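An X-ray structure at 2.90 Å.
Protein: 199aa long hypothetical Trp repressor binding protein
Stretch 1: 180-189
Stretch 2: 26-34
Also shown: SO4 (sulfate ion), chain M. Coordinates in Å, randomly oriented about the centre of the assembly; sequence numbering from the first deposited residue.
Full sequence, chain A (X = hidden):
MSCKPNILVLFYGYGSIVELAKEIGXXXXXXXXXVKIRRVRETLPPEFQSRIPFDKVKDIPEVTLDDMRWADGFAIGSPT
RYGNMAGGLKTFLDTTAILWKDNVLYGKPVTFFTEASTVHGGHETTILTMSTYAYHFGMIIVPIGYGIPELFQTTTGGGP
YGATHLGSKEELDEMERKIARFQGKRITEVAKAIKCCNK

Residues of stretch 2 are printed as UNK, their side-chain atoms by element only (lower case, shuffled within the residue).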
ATOM      1  N   ALA A 180       2.303  -4.665  22.883  1.00 31.01           N
ATOM      2  CA  ALA A 180       1.815  -5.956  22.394  1.00 30.62           C
ATOM      3  C   ALA A 180       0.604  -6.436  23.194  1.00 30.39           C
ATOM      4  O   ALA A 180      -0.397  -6.870  22.615  1.00 30.35           O
ATOM      5  CB  ALA A 180       2.925  -6.993  22.418  1.00 30.59           C
ATOM      6  N   ARG A 181       0.693  -6.341  24.522  1.00 30.09           N
ATOM      7  CA  ARG A 181      -0.425  -6.683  25.404  1.00 29.76           C
ATOM      8  C   ARG A 181      -1.647  -5.814  25.119  1.00 29.60           C
ATOM      9  O   ARG A 181      -2.784  -6.286  25.202  1.00 29.59           O
ATOM     10  CB  ARG A 181      -0.016  -6.584  26.879  1.00 29.78           C
ATOM     11  CG  ARG A 181       0.711  -7.823  27.383  1.00 29.74           C
ATOM     12  CD  ARG A 181       0.958  -7.803  28.883  1.00 29.57           C
ATOM     13  NE  ARG A 181       2.272  -7.263  29.215  1.00 28.96           N
ATOM     14  CZ  ARG A 181       2.481  -6.085  29.797  1.00 28.90           C
ATOM     15  NH1 ARG A 181       3.719  -5.688  30.053  1.00 28.69           N
ATOM     16  NH2 ARG A 181       1.460  -5.307  30.132  1.00 28.98           N
ATOM     17  N   PHE A 182      -1.402  -4.551  24.770  1.00 29.32           N
ATOM     18  CA  PHE A 182      -2.472  -3.629  24.412  1.00 29.03           C
ATOM     19  C   PHE A 182      -3.181  -4.046  23.123  1.00 28.92           C
ATOM     20  O   PHE A 182      -4.402  -3.925  23.018  1.00 28.94           O
ATOM     21  CB  PHE A 182      -1.954  -2.188  24.312  1.00 28.91           C
ATOM     22  CG  PHE A 182      -2.988  -1.203  23.839  1.00 28.77           C
ATOM     23  CD1 PHE A 182      -4.120  -0.938  24.606  1.00 28.49           C
ATOM     24  CD2 PHE A 182      -2.837  -0.547  22.619  1.00 28.66           C
ATOM     25  CE1 PHE A 182      -5.084  -0.035  24.169  1.00 28.55           C
ATOM     26  CE2 PHE A 182      -3.795   0.361  22.173  1.00 28.64           C
ATOM     27  CZ  PHE A 182      -4.921   0.618  22.953  1.00 28.71           C
ATOM     28  N   GLN A 183      -2.415  -4.544  22.155  1.00 28.81           N
ATOM     29  CA  GLN A 183      -2.982  -5.018  20.890  1.00 28.74           C
ATOM     30  C   GLN A 183      -3.930  -6.193  21.119  1.00 28.81           C
ATOM     31  O   GLN A 183      -5.000  -6.263  20.507  1.00 28.71           O
ATOM     32  CB  GLN A 183      -1.877  -5.391  19.896  1.00 28.67           C
ATOM     33  CG  GLN A 183      -2.380  -5.623  18.476  1.00 28.47           C
ATOM     34  CD  GLN A 183      -1.282  -5.566  17.435  1.00 28.50           C
ATOM     35  OE1 GLN A 183      -0.173  -6.050  17.655  1.00 28.93           O
ATOM     36  NE2 GLN A 183      -1.590  -4.979  16.285  1.00 28.42           N
ATOM     37  N   GLY A 184      -3.528  -7.101  22.010  1.00 28.87           N
ATOM     38  CA  GLY A 184      -4.371  -8.219  22.427  1.00 28.98           C
ATOM     39  C   GLY A 184      -5.637  -7.757  23.124  1.00 29.08           C
ATOM     40  O   GLY A 184      -6.703  -8.353  22.949  1.00 29.09           O
ATOM     41  N   LYS A 185      -5.517  -6.693  23.915  1.00 29.16           N
ATOM     42  CA  LYS A 185      -6.669  -6.086  24.573  1.00 29.36           C
ATOM     43  C   LYS A 185      -7.579  -5.435  23.538  1.00 29.15           C
ATOM     44  O   LYS A 185      -8.803  -5.537  23.621  1.00 29.23           O
ATOM     45  CB  LYS A 185      -6.219  -5.056  25.612  1.00 29.33           C
ATOM     46  CG  LYS A 185      -7.353  -4.469  26.439  1.00 29.71           C
ATOM     47  CD  LYS A 185      -6.864  -3.361  27.355  1.00 29.95           C
ATOM     48  CE  LYS A 185      -7.999  -2.840  28.224  1.00 31.29           C
ATOM     49  NZ  LYS A 185      -7.555  -1.753  29.140  1.00 31.97           N
ATOM     50  N   ARG A 186      -6.963  -4.783  22.556  1.00 28.99           N
ATOM     51  CA  ARG A 186      -7.681  -4.052  21.522  1.00 28.87           C
ATOM     52  C   ARG A 186      -8.481  -4.974  20.582  1.00 29.03           C
ATOM     53  O   ARG A 186      -9.612  -4.648  20.212  1.00 29.00           O
ATOM     54  CB  ARG A 186      -6.699  -3.166  20.743  1.00 28.69           C
ATOM     55  CG  ARG A 186      -7.317  -2.060  19.895  1.00 28.00           C
ATOM     56  CD  ARG A 186      -7.881  -0.907  20.723  1.00 26.57           C
ATOM     57  NE  ARG A 186      -9.298  -1.092  21.030  1.00 25.86           N
ATOM     58  CZ  ARG A 186     -10.299  -0.824  20.192  1.00 25.28           C
ATOM     59  NH1 ARG A 186     -10.059  -0.352  18.976  1.00 25.05           N
ATOM     60  NH2 ARG A 186     -11.552  -1.033  20.571  1.00 25.39           N
ATOM     61  N   ILE A 187      -7.905  -6.119  20.215  1.00 29.16           N
ATOM     62  CA  ILE A 187      -8.586  -7.073  19.328  1.00 29.38           C
ATOM     63  C   ILE A 187      -9.734  -7.805  20.028  1.00 29.64           C
ATOM     64  O   ILE A 187     -10.752  -8.108  19.406  1.00 29.67           O
ATOM     65  CB  ILE A 187      -7.595  -8.086  18.649  1.00 29.37           C
ATOM     66  CG1 ILE A 187      -8.307  -8.960  17.605  1.00 29.13           C
ATOM     67  CG2 ILE A 187      -6.882  -8.965  19.676  1.00 29.33           C
ATOM     68  CD1 ILE A 187      -8.744  -8.222  16.357  1.00 29.07           C
ATOM     69  N   THR A 188      -9.564  -8.069  21.322  1.00 29.99           N
ATOM     70  CA  THR A 188     -10.581  -8.740  22.127  1.00 30.25           C
ATOM     71  C   THR A 188     -11.839  -7.882  22.252  1.00 30.54           C
ATOM     72  O   THR A 188     -12.954  -8.392  22.139  1.00 30.60           O
ATOM     73  CB  THR A 188     -10.038  -9.105  23.527  1.00 30.23           C
ATOM     74  OG1 THR A 188      -8.875  -9.928  23.385  1.00 30.15           O
ATOM     75  CG2 THR A 188     -11.080  -9.857  24.343  1.00 30.06           C
ATOM     76  N   GLU A 189     -11.648  -6.580  22.463  1.00 30.90           N
ATOM     77  CA  GLU A 189     -12.755  -5.632  22.606  1.00 31.37           C
ATOM     78  C   GLU A 189     -13.649  -5.584  21.371  1.00 31.61           C
ATOM     79  O   GLU A 189     -14.874  -5.536  21.487  1.00 31.59           O
ATOM     80  CB  GLU A 189     -12.228  -4.231  22.931  1.00 31.28           C
ATOM     81  CG  GLU A 189     -11.748  -4.069  24.367  1.00 31.57           C
ATOM     82  CD  GLU A 189     -11.364  -2.641  24.710  1.00 31.64           C
ATOM     83  OE1 GLU A 189     -10.552  -2.040  23.973  1.00 31.71           O
ATOM     84  OE2 GLU A 189     -11.873  -2.121  25.727  1.00 32.25           O
ATOM     85  N   UNK A  26      -1.316 -12.832  26.078  1.00 36.07           N
ATOM     86  CA  UNK A  26      -1.455 -12.471  27.491  1.00 36.27           C
ATOM     87  C   UNK A  26      -2.418 -11.297  27.677  1.00 36.27           C
ATOM     88  O   UNK A  26      -3.296 -11.337  28.541  1.00 36.26           O
ATOM     89  c   UNK A  26       1.225 -11.471  30.136  1.00 36.58           C
ATOM     90  n   UNK A  26       1.759 -12.983  32.058  1.00 37.28           N
ATOM     91  c   UNK A  26      -0.056 -12.120  29.623  1.00 36.37           C
ATOM     92  c   UNK A  26      -0.087 -12.142  28.098  1.00 36.24           C
ATOM     93  c   UNK A  26       1.359 -11.603  31.649  1.00 37.08           C
ATOM     94  N   UNK A  27      -2.245 -10.263  26.856  1.00 36.35           N
ATOM     95  CA  UNK A  27      -3.100  -9.080  26.888  1.00 36.48           C
ATOM     96  C   UNK A  27      -4.550  -9.386  26.567  1.00 36.64           C
ATOM     97  O   UNK A  27      -5.455  -8.757  27.112  1.00 36.71           O
ATOM     98  N   UNK A  28      -4.766 -10.354  25.681  1.00 36.86           N
ATOM     99  CA  UNK A  28      -6.112 -10.804  25.325  1.00 37.10           C
ATOM    100  C   UNK A  28      -6.752 -11.620  26.450  1.00 37.25           C
ATOM    101  O   UNK A  28      -7.960 -11.530  26.675  1.00 37.14           O
ATOM    102  c   UNK A  28      -6.077 -11.606  24.031  1.00 37.06           C
ATOM    103  N   UNK A  29      -5.935 -12.412  27.145  1.00 37.51           N
ATOM    104  CA  UNK A  29      -6.381 -13.185  28.307  1.00 37.92           C
ATOM    105  C   UNK A  29      -6.754 -12.275  29.477  1.00 37.99           C
ATOM    106  O   UNK A  29      -7.727 -12.539  30.189  1.00 38.04           O
ATOM    107  c   UNK A  29      -5.271 -15.475  27.948  1.00 38.15           C
ATOM    108  o   UNK A  29      -4.284 -17.635  28.211  1.00 38.92           O
ATOM    109  o   UNK A  29      -3.080 -15.896  28.821  1.00 38.89           O
ATOM    110  c   UNK A  29      -4.131 -16.399  28.359  1.00 38.37           C
ATOM    111  c   UNK A  29      -5.306 -14.182  28.749  1.00 37.90           C
ATOM    112  N   UNK A  30      -5.974 -11.212  29.668  1.00 38.11           N
ATOM    113  CA  UNK A  30      -6.255 -10.207  30.692  1.00 38.30           C
ATOM    114  C   UNK A  30      -7.496  -9.382  30.345  1.00 38.24           C
ATOM    115  O   UNK A  30      -8.124  -8.795  31.227  1.00 38.29           O
ATOM    116  o   UNK A  30      -1.505  -9.749  31.603  1.00 39.40           O
ATOM    117  c   UNK A  30      -5.041  -9.301  30.908  1.00 38.28           C
ATOM    118  c   UNK A  30      -3.880  -9.986  31.633  1.00 38.61           C
ATOM    119  c   UNK A  30      -2.603  -9.150  31.664  1.00 38.71           C
ATOM    120  o   UNK A  30      -2.688  -7.905  31.761  1.00 39.20           O
ATOM    121  N   UNK A  31      -7.843  -9.353  29.059  1.00 38.29           N
ATOM    122  CA  UNK A  31      -9.079  -8.727  28.586  1.00 38.39           C
ATOM    123  C   UNK A  31     -10.287  -9.657  28.739  1.00 38.40           C
ATOM    124  O   UNK A  31     -11.433  -9.203  28.713  1.00 38.35           O
ATOM    125  c   UNK A  31      -8.928  -8.278  27.136  1.00 38.40           C
ATOM    126  N   UNK A  32     -10.021 -10.953  28.888  1.00 38.50           N
ATOM    127  CA  UNK A  32     -11.067 -11.947  29.137  1.00 38.68           C
ATOM    128  C   UNK A  32     -11.471 -12.742  27.909  1.00 38.77           C
ATOM    129  O   UNK A  32     -12.623 -12.682  27.471  1.00 38.80           O
ATOM    130  N   UNK A  33     -10.521 -13.495  27.359  1.00 38.78           N
ATOM    131  CA  UNK A  33     -10.756 -14.272  26.148  1.00 38.86           C
ATOM    132  C   UNK A  33      -9.949 -15.566  26.143  1.00 38.97           C
ATOM    133  O   UNK A  33      -8.872 -15.637  26.742  1.00 39.02           O
ATOM    134  c   UNK A  33     -10.422 -13.441  24.923  1.00 38.85           C
ATOM    135  N   UNK A  34     -10.476 -16.586  25.470  1.00 39.04           N
ATOM    136  CA  UNK A  34      -9.739 -17.831  25.273  1.00 39.19           C
ATOM    137  C   UNK A  34      -8.739 -17.632  24.139  1.00 39.22           C
ATOM    138  O   UNK A  34      -9.108 -17.201  23.041  1.00 39.26           O
ATOM    139  o   UNK A  34     -11.093 -19.425  28.456  1.00 39.80           O
ATOM    140  c   UNK A  34     -10.688 -18.997  24.969  1.00 39.24           C
ATOM    141  c   UNK A  34     -10.855 -19.928  27.337  1.00 39.81           C
ATOM    142  c   UNK A  34     -11.608 -19.391  26.129  1.00 39.49           C
ATOM    143  o   UNK A  34     -10.033 -20.856  27.172  1.00 40.01           O
TER
HETATM  144  S   SO4 M 505       0.278  -3.202  32.311  1.00 93.50           S
HETATM  145  O1  SO4 M 505       1.635  -3.739  32.301  1.00 93.53           O
HETATM  146  O2  SO4 M 505       0.315  -1.786  31.954  1.00 93.41           O
HETATM  147  O3  SO4 M 505      -0.547  -3.931  31.351  1.00 93.42           O
HETATM  148  O4  SO4 M 505      -0.287  -3.349  33.650  1.00 93.55           O

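Position 26 carries five side-chain atoms, four carbons in an unbranched row ending in nitrogen, the pattern of lysine: Lys 26. Its CD lies 3.9 Å from CD of Arg 181, a contact between aliphatic parts, while the end of the chain leads away from stretch 1.

Position 27 has backbone atoms alone, which identifies Gly 27. The surroundings agree: its CA sits 3.3 Å from Arg 181 O, and an ideal CB built here would fall 1.9 Å from that same oxygen, a clash.

At position 28 there is one side-chain carbon and nothing beyond it, so the residue is Ala 28. Its CB is 3.3 Å from Thr 188 OG1.

Position 29 shows three carbons, the third bearing two oxygens: a carboxylate on a two-methylene stem, hence Glu 29. Its CB points away from stretch 1, which it does not touch.

The same set of atoms recurs at position 30, giving Glu 30. Here the end of the side chain comes nearer, yet OE2 stops 4.2 Å from Arg 181 CD, and no salt bridge forms.

Position 31 has a single carbon directed toward stretch 1, so it is Ala 31. This CB lies 3.9 Å from Thr 188 CG2 and 4.1 Å from Lys 185 CA.

Position 32 again lacks side-chain atoms. Phi/psi of 101/63° would jam a CB against the carbonyl oxygen of the preceding residue, independent evidence for Gly 32, the first residue to leave helical angles.

Position 33 bears one carbon, 3.7 Å from Thr 188 CG2; it is Ala 33.

Position 34 has three carbons with two oxygens on the third, which makes it Glu 34. Its CB stays 9.2 Å from Thr 188 CG2, the nearest approach.

The contact works by close backbone packing. The helix axes approach to 6.6 Å at a crossing angle of -48°, with Gly 27 and Gly 184 facing each other: an ideal CB on Gly 184 would come 2.9 Å from Ala 28 N, also a clash. No hydrogen bond crosses the interface. Two CA-H...O contacts do, from Gly 27 CA to Arg 181 O (angle at H 152°) and from Ala 28 CA to Gly 184 O (3.5 Å, 126°). Thr 188 OG1 donates to Gly 184 O at 2.7 Å within its own helix, while its CG2 packs against the CB atoms of Ala 31 and Ala 33.

Stretch 2 26-34: KGAEEAGAE
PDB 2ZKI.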